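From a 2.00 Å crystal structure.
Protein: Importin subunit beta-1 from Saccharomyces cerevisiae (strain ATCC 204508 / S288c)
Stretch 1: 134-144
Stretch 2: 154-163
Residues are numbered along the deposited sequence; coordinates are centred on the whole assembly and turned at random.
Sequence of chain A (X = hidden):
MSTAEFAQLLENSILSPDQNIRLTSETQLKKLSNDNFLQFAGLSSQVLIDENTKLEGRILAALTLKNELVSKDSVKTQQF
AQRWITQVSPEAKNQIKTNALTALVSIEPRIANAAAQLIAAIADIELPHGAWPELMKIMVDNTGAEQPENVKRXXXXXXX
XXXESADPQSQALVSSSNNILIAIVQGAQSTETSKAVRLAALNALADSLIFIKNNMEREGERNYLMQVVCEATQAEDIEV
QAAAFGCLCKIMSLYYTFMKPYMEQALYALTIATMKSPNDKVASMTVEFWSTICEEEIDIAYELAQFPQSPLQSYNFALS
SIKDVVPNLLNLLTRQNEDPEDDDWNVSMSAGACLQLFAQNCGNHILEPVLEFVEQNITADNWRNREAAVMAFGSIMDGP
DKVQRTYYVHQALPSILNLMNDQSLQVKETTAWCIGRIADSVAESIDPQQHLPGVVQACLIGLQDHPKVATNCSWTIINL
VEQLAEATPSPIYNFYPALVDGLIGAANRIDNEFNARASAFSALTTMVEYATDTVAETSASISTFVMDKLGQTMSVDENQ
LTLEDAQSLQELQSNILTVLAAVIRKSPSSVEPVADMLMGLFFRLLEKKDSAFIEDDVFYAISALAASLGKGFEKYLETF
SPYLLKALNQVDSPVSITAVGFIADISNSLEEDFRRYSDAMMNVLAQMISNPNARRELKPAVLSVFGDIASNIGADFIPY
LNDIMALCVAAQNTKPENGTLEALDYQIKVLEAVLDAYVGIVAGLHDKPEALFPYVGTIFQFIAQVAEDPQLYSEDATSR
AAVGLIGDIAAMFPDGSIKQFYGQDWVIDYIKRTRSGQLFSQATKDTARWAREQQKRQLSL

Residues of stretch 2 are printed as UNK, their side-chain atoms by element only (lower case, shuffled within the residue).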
ATOM      1  N   GLU A 134     -25.095 -27.200  15.570  1.00 30.04           N
ATOM      2  CA  GLU A 134     -26.411 -26.888  15.033  1.00 33.82           C
ATOM      3  C   GLU A 134     -26.367 -25.768  14.002  1.00 30.67           C
ATOM      4  O   GLU A 134     -27.261 -25.694  13.148  1.00 36.01           O
ATOM      5  CB  GLU A 134     -27.354 -26.498  16.173  1.00 42.05           C
ATOM      6  CG  GLU A 134     -27.443 -27.538  17.286  1.00 48.12           C
ATOM      7  CD  GLU A 134     -26.514 -27.262  18.465  1.00 47.76           C
ATOM      8  OE1 GLU A 134     -25.488 -26.563  18.302  1.00 35.05           O
ATOM      9  OE2 GLU A 134     -26.821 -27.755  19.568  1.00 53.09           O
ATOM     10  N   LEU A 135     -25.350 -24.904  14.057  1.00 23.88           N
ATOM     11  CA  LEU A 135     -25.382 -23.677  13.272  1.00 30.79           C
ATOM     12  C   LEU A 135     -25.392 -23.970  11.781  1.00 32.60           C
ATOM     13  O   LEU A 135     -26.191 -23.398  11.036  1.00 29.87           O
ATOM     14  CB  LEU A 135     -24.193 -22.777  13.616  1.00 27.91           C
ATOM     15  CG  LEU A 135     -24.130 -21.498  12.765  1.00 20.52           C
ATOM     16  CD1 LEU A 135     -25.363 -20.651  12.952  1.00 25.57           C
ATOM     17  CD2 LEU A 135     -22.895 -20.678  13.087  1.00 25.93           C
ATOM     18  N   MET A 136     -24.484 -24.830  11.317  1.00 29.04           N
ATOM     19  CA  MET A 136     -24.353 -25.034   9.878  1.00 29.99           C
ATOM     20  C   MET A 136     -25.555 -25.768   9.305  1.00 32.56           C
ATOM     21  O   MET A 136     -25.941 -25.519   8.157  1.00 32.64           O
ATOM     22  CB  MET A 136     -23.059 -25.783   9.576  1.00 31.38           C
ATOM     23  CG  MET A 136     -21.832 -24.894   9.613  1.00 32.28           C
ATOM     24  SD  MET A 136     -22.009 -23.465   8.533  1.00 42.10           S
ATOM     25  CE  MET A 136     -21.852 -22.126   9.691  1.00 48.55           C
ATOM     26  N   LYS A 137     -26.167 -26.660  10.084  1.00 28.82           N
ATOM     27  CA  LYS A 137     -27.441 -27.235   9.674  1.00 34.32           C
ATOM     28  C   LYS A 137     -28.504 -26.150   9.552  1.00 29.47           C
ATOM     29  O   LYS A 137     -29.291 -26.141   8.594  1.00 32.98           O
ATOM     30  CB  LYS A 137     -27.859 -28.309  10.677  1.00 39.85           C
ATOM     31  CG  LYS A 137     -28.935 -29.265  10.181  1.00 64.19           C
ATOM     32  CD  LYS A 137     -30.316 -28.854  10.658  1.00 59.07           C
ATOM     33  CE  LYS A 137     -31.323 -29.980  10.476  1.00 57.03           C
ATOM     34  NZ  LYS A 137     -31.464 -30.383   9.058  1.00 55.58           N
ATOM     35  N   ILE A 138     -28.523 -25.202  10.495  1.00 26.35           N
ATOM     36  CA  ILE A 138     -29.491 -24.110  10.408  1.00 24.56           C
ATOM     37  C   ILE A 138     -29.226 -23.259   9.167  1.00 40.27           C
ATOM     38  O   ILE A 138     -30.162 -22.826   8.488  1.00 27.77           O
ATOM     39  CB  ILE A 138     -29.475 -23.255  11.694  1.00 31.72           C
ATOM     40  CG1 ILE A 138     -30.049 -24.047  12.873  1.00 37.80           C
ATOM     41  CG2 ILE A 138     -30.284 -21.979  11.498  1.00 27.31           C
ATOM     42  CD1 ILE A 138     -29.952 -23.344  14.243  1.00 31.82           C
ATOM     43  N   MET A 139     -27.954 -22.998   8.856  1.00 26.01           N
ATOM     44  CA  MET A 139     -27.633 -22.162   7.704  1.00 27.51           C
ATOM     45  C   MET A 139     -28.026 -22.858   6.407  1.00 25.78           C
ATOM     46  O   MET A 139     -28.626 -22.238   5.525  1.00 32.19           O
ATOM     47  CB  MET A 139     -26.141 -21.814   7.689  1.00 27.04           C
ATOM     48  CG  MET A 139     -25.653 -20.916   8.850  1.00 24.66           C
ATOM     49  SD  MET A 139     -26.290 -19.225   8.863  1.00 27.16           S
ATOM     50  CE  MET A 139     -27.655 -19.392  10.009  1.00 26.67           C
ATOM     51  N   VAL A 140     -27.710 -24.151   6.278  1.00 31.19           N
ATOM     52  CA  VAL A 140     -28.076 -24.886   5.070  1.00 24.26           C
ATOM     53  C   VAL A 140     -29.589 -24.898   4.907  1.00 37.32           C
ATOM     54  O   VAL A 140     -30.113 -24.652   3.815  1.00 41.94           O
ATOM     55  CB  VAL A 140     -27.494 -26.309   5.108  1.00 34.22           C
ATOM     56  CG1 VAL A 140     -28.074 -27.179   3.973  1.00 36.36           C
ATOM     57  CG2 VAL A 140     -25.984 -26.245   5.007  1.00 32.79           C
ATOM     58  N   ASP A 141     -30.320 -25.179   5.991  1.00 33.60           N
ATOM     59  CA  ASP A 141     -31.776 -25.167   5.890  1.00 40.25           C
ATOM     60  C   ASP A 141     -32.306 -23.769   5.580  1.00 43.28           C
ATOM     61  O   ASP A 141     -33.295 -23.636   4.851  1.00 41.83           O
ATOM     62  CB  ASP A 141     -32.405 -25.708   7.177  1.00 41.49           C
ATOM     63  CG  ASP A 141     -32.139 -27.186   7.378  1.00 50.55           C
ATOM     64  OD1 ASP A 141     -31.831 -27.884   6.388  1.00 58.14           O
ATOM     65  OD2 ASP A 141     -32.247 -27.651   8.530  1.00 57.24           O
ATOM     66  N   ASN A 142     -31.646 -22.724   6.086  1.00 31.68           N
ATOM     67  CA  ASN A 142     -32.141 -21.352   5.966  1.00 31.66           C
ATOM     68  C   ASN A 142     -32.013 -20.779   4.558  1.00 27.41           C
ATOM     69  O   ASN A 142     -32.739 -19.839   4.221  1.00 34.68           O
ATOM     70  CB  ASN A 142     -31.391 -20.430   6.933  1.00 28.12           C
ATOM     71  CG  ASN A 142     -31.994 -20.421   8.317  1.00 35.12           C
ATOM     72  OD1 ASN A 142     -32.835 -21.252   8.636  1.00 32.15           O
ATOM     73  ND2 ASN A 142     -31.575 -19.469   9.144  1.00 33.40           N
ATOM     74  N   THR A 143     -31.092 -21.281   3.745  1.00 31.49           N
ATOM     75  CA  THR A 143     -31.011 -20.847   2.358  1.00 41.94           C
ATOM     76  C   THR A 143     -31.671 -21.842   1.415  1.00 43.97           C
ATOM     77  O   THR A 143     -31.511 -21.729   0.195  1.00 36.97           O
ATOM     78  CB  THR A 143     -29.555 -20.599   1.954  1.00 25.70           C
ATOM     79  OG1 THR A 143     -28.822 -21.825   1.947  1.00 37.13           O
ATOM     80  CG2 THR A 143     -28.899 -19.624   2.925  1.00 34.36           C
ATOM     81  N   GLY A 144     -32.416 -22.807   1.957  1.00 37.90           N
ATOM     82  CA  GLY A 144     -33.193 -23.705   1.123  1.00 42.93           C
ATOM     83  C   GLY A 144     -34.225 -22.967   0.292  1.00 44.32           C
ATOM     84  O   GLY A 144     -34.671 -21.863   0.625  1.00 42.16           O
ATOM     85  N   UNK A 154     -30.356 -12.837   5.382  1.00 33.44           N
ATOM     86  CA  UNK A 154     -29.682 -12.642   6.661  1.00 34.63           C
ATOM     87  C   UNK A 154     -28.693 -13.767   6.934  1.00 25.05           C
ATOM     88  O   UNK A 154     -27.584 -13.528   7.434  1.00 26.86           O
ATOM     89  c   UNK A 154     -30.714 -12.544   7.783  1.00 26.80           C
ATOM     90  N   UNK A 155     -29.065 -15.003   6.592  1.00 31.13           N
ATOM     91  CA  UNK A 155     -28.152 -16.113   6.820  1.00 25.33           C
ATOM     92  C   UNK A 155     -26.928 -16.010   5.919  1.00 27.89           C
ATOM     93  O   UNK A 155     -25.806 -16.291   6.358  1.00 21.94           O
ATOM     94  o   UNK A 155     -29.994 -17.511   7.504  1.00 31.23           O
ATOM     95  c   UNK A 155     -28.886 -17.438   6.618  1.00 28.11           C
ATOM     96  N   UNK A 156     -27.120 -15.588   4.660  1.00 25.74           N
ATOM     97  CA  UNK A 156     -25.985 -15.392   3.764  1.00 30.48           C
ATOM     98  C   UNK A 156     -25.067 -14.280   4.267  1.00 27.25           C
ATOM     99  O   UNK A 156     -23.838 -14.398   4.188  1.00 25.11           O
ATOM    100  c   UNK A 156     -27.941 -15.841   0.427  1.00 27.99           C
ATOM    101  c   UNK A 156     -27.186 -16.272   1.665  1.00 25.01           C
ATOM    102  c   UNK A 156     -26.476 -15.093   2.346  1.00 26.93           C
ATOM    103  c   UNK A 156     -26.182 -17.350   1.309  1.00 26.91           C
ATOM    104  N   UNK A 157     -25.640 -13.194   4.789  1.00 22.22           N
ATOM    105  CA  UNK A 157     -24.823 -12.173   5.440  1.00 26.65           C
ATOM    106  C   UNK A 157     -23.992 -12.775   6.561  1.00 30.20           C
ATOM    107  O   UNK A 157     -22.785 -12.519   6.662  1.00 23.02           O
ATOM    108  c   UNK A 157     -25.479  -9.575   3.973  1.00 45.32           C
ATOM    109  c   UNK A 157     -25.702 -11.054   6.002  1.00 29.85           C
ATOM    110  c   UNK A 157     -27.143  -9.057   5.768  1.00 36.42           C
ATOM    111  c   UNK A 157     -26.432 -10.158   5.007  1.00 35.77           C
ATOM    112  N   UNK A 158     -24.629 -13.566   7.427  1.00 28.06           N
ATOM    113  CA  UNK A 158     -23.898 -14.175   8.535  1.00 18.90           C
ATOM    114  C   UNK A 158     -22.743 -15.035   8.033  1.00 22.21           C
ATOM    115  O   UNK A 158     -21.643 -14.992   8.594  1.00 24.79           O
ATOM    116  c   UNK A 158     -24.849 -15.001   9.402  1.00 22.34           C
ATOM    117  N   UNK A 159     -22.965 -15.819   6.974  1.00 21.54           N
ATOM    118  CA  UNK A 159     -21.883 -16.641   6.438  1.00 23.72           C
ATOM    119  C   UNK A 159     -20.749 -15.772   5.893  1.00 16.18           C
ATOM    120  O   UNK A 159     -19.560 -16.051   6.130  1.00 27.04           O
ATOM    121  c   UNK A 159     -24.287 -19.179   4.843  1.00 30.31           C
ATOM    122  c   UNK A 159     -22.436 -17.576   5.362  1.00 28.19           C
ATOM    123  c   UNK A 159     -23.387 -18.644   5.923  1.00 26.06           C
ATOM    124  c   UNK A 159     -22.594 -19.774   6.567  1.00 29.39           C
ATOM    125  N   UNK A 160     -21.099 -14.695   5.191  1.00 25.43           N
ATOM    126  CA  UNK A 160     -20.080 -13.758   4.747  1.00 27.43           C
ATOM    127  C   UNK A 160     -19.258 -13.214   5.899  1.00 23.60           C
ATOM    128  O   UNK A 160     -18.028 -13.250   5.867  1.00 23.85           O
ATOM    129  N   UNK A 161     -19.933 -12.708   6.936  1.00 26.95           N
ATOM    130  CA  UNK A 161     -19.234 -12.140   8.088  1.00 27.94           C
ATOM    131  C   UNK A 161     -18.362 -13.181   8.763  1.00 24.75           C
ATOM    132  O   UNK A 161     -17.263 -12.880   9.227  1.00 25.87           O
ATOM    133  c   UNK A 161     -20.095  -9.159   8.391  1.00 34.19           C
ATOM    134  c   UNK A 161     -22.842  -8.920   8.327  1.00 30.26           C
ATOM    135  c   UNK A 161     -22.048  -7.838   8.021  1.00 34.32           C
ATOM    136  c   UNK A 161     -22.256 -10.124   8.668  1.00 27.93           C
ATOM    137  c   UNK A 161     -20.674  -7.951   8.047  1.00 37.73           C
ATOM    138  c   UNK A 161     -20.876 -10.269   8.694  1.00 26.37           C
ATOM    139  o   UNK A 161     -22.639  -6.649   7.676  1.00 32.97           O
ATOM    140  c   UNK A 161     -20.245 -11.584   9.089  1.00 20.23           C
ATOM    141  N   UNK A 162     -18.859 -14.405   8.859  1.00 22.06           N
ATOM    142  CA  UNK A 162     -18.075 -15.516   9.383  1.00 22.02           C
ATOM    143  C   UNK A 162     -16.737 -15.634   8.669  1.00 29.50           C
ATOM    144  O   UNK A 162     -15.676 -15.741   9.300  1.00 27.47           O
ATOM    145  s   UNK A 162     -19.955 -19.107   9.807  1.00 37.74           S
ATOM    146  c   UNK A 162     -18.780 -17.811  10.257  1.00 38.50           C
ATOM    147  c   UNK A 162     -21.522 -18.303  10.078  1.00 32.47           C
ATOM    148  c   UNK A 162     -18.881 -16.792   9.192  1.00 33.69           C
ATOM    149  N   UNK A 163     -16.773 -15.653   7.339  1.00 26.06           N
ATOM    150  CA  UNK A 163     -15.537 -15.850   6.589  1.00 30.39           C
ATOM    151  C   UNK A 163     -14.650 -14.612   6.643  1.00 34.09           C
ATOM    152  O   UNK A 163     -13.433 -14.719   6.830  1.00 40.95           O
ATOM    153  c   UNK A 163     -15.882 -16.230   5.152  1.00 30.45           C
ATOM    154  s   UNK A 163     -16.749 -17.805   5.098  1.00 34.14           S
TER

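Position 154 carries a single side-chain carbon, which is out of reach of stretch 1; one carbon and nothing further is Ala154. Position 155 has one carbon followed by one oxygen, and its CA-to-CB bond points toward stretch 1. The oxygen lies 3.0 Å from Asn142 ND2, and the carbon, CB, lies 3.9 Å from Met139 SD. A lone hydroxyl on CB identifies Ser155, whose OG accepts a hydrogen bond from Asn142 ND2 with an N-H...acceptor angle of 155°.

At position 156 there are four carbons, forked at the second, and one terminal carbon lies 3.9 Å from Thr143 CG2. A fork at the second carbon, rather than at CB, gives Leu156. Position 157 repeats the pattern of four carbons with the same fork, but the side chain is out of reach of stretch 1; it is Leu157. Position 158 again has a single carbon; its CA-to-CB bond points toward stretch 1, with CB 4.5 Å from Met139 SD. This is Ala158.

Four carbons forked at the second return at position 159. The CA-to-CB bond runs sideways, yet one terminal carbon lies 4.0 Å from both Met136 CE and Met139 CG, and the residue is Leu159. Position 160 has no side-chain atoms at all and is Gly160. Position 161 shows one carbon leading to a six-carbon ring that bears an oxygen, the pattern of a phenol; Tyr161 makes no contact with stretch 1, and its hydroxyl is hydrogen-bonded elsewhere in the structure.

At position 162 an unbranched chain runs through two carbons, a sulfur and a final carbon. The sulfur is 3.6 Å from Met136 CE, and the final carbon is 4.1 Å from Leu135 CD2. A sulfur set between carbons in an unbranched chain is a thioether, which makes this Met162. Position 163 ends the stretch with one carbon and one sulfur, a thiol that is out of reach of stretch 1, and is Cys163.

The two helices cross at 134° between their N-to-C directions, with axes 9.7 Å apart at closest approach, and the CA atoms of Met139 and Ser155 are 6.1 Å apart. The contacting side chains at 155, 158, 159 and 162 recur every three or four residues, along one side of the helix, while Thr143 touches both Leu156 and Ser155. Met139 packs against Ser155, Ala158 and Leu159, and Leu135 and Met136 against Met162. The Asn142–Ser155 hydrogen bond adds a directional polar link to this largely apolar packing, which buries 357 Å² in total.

Stretch 2 154-163: ASLLALGYMC
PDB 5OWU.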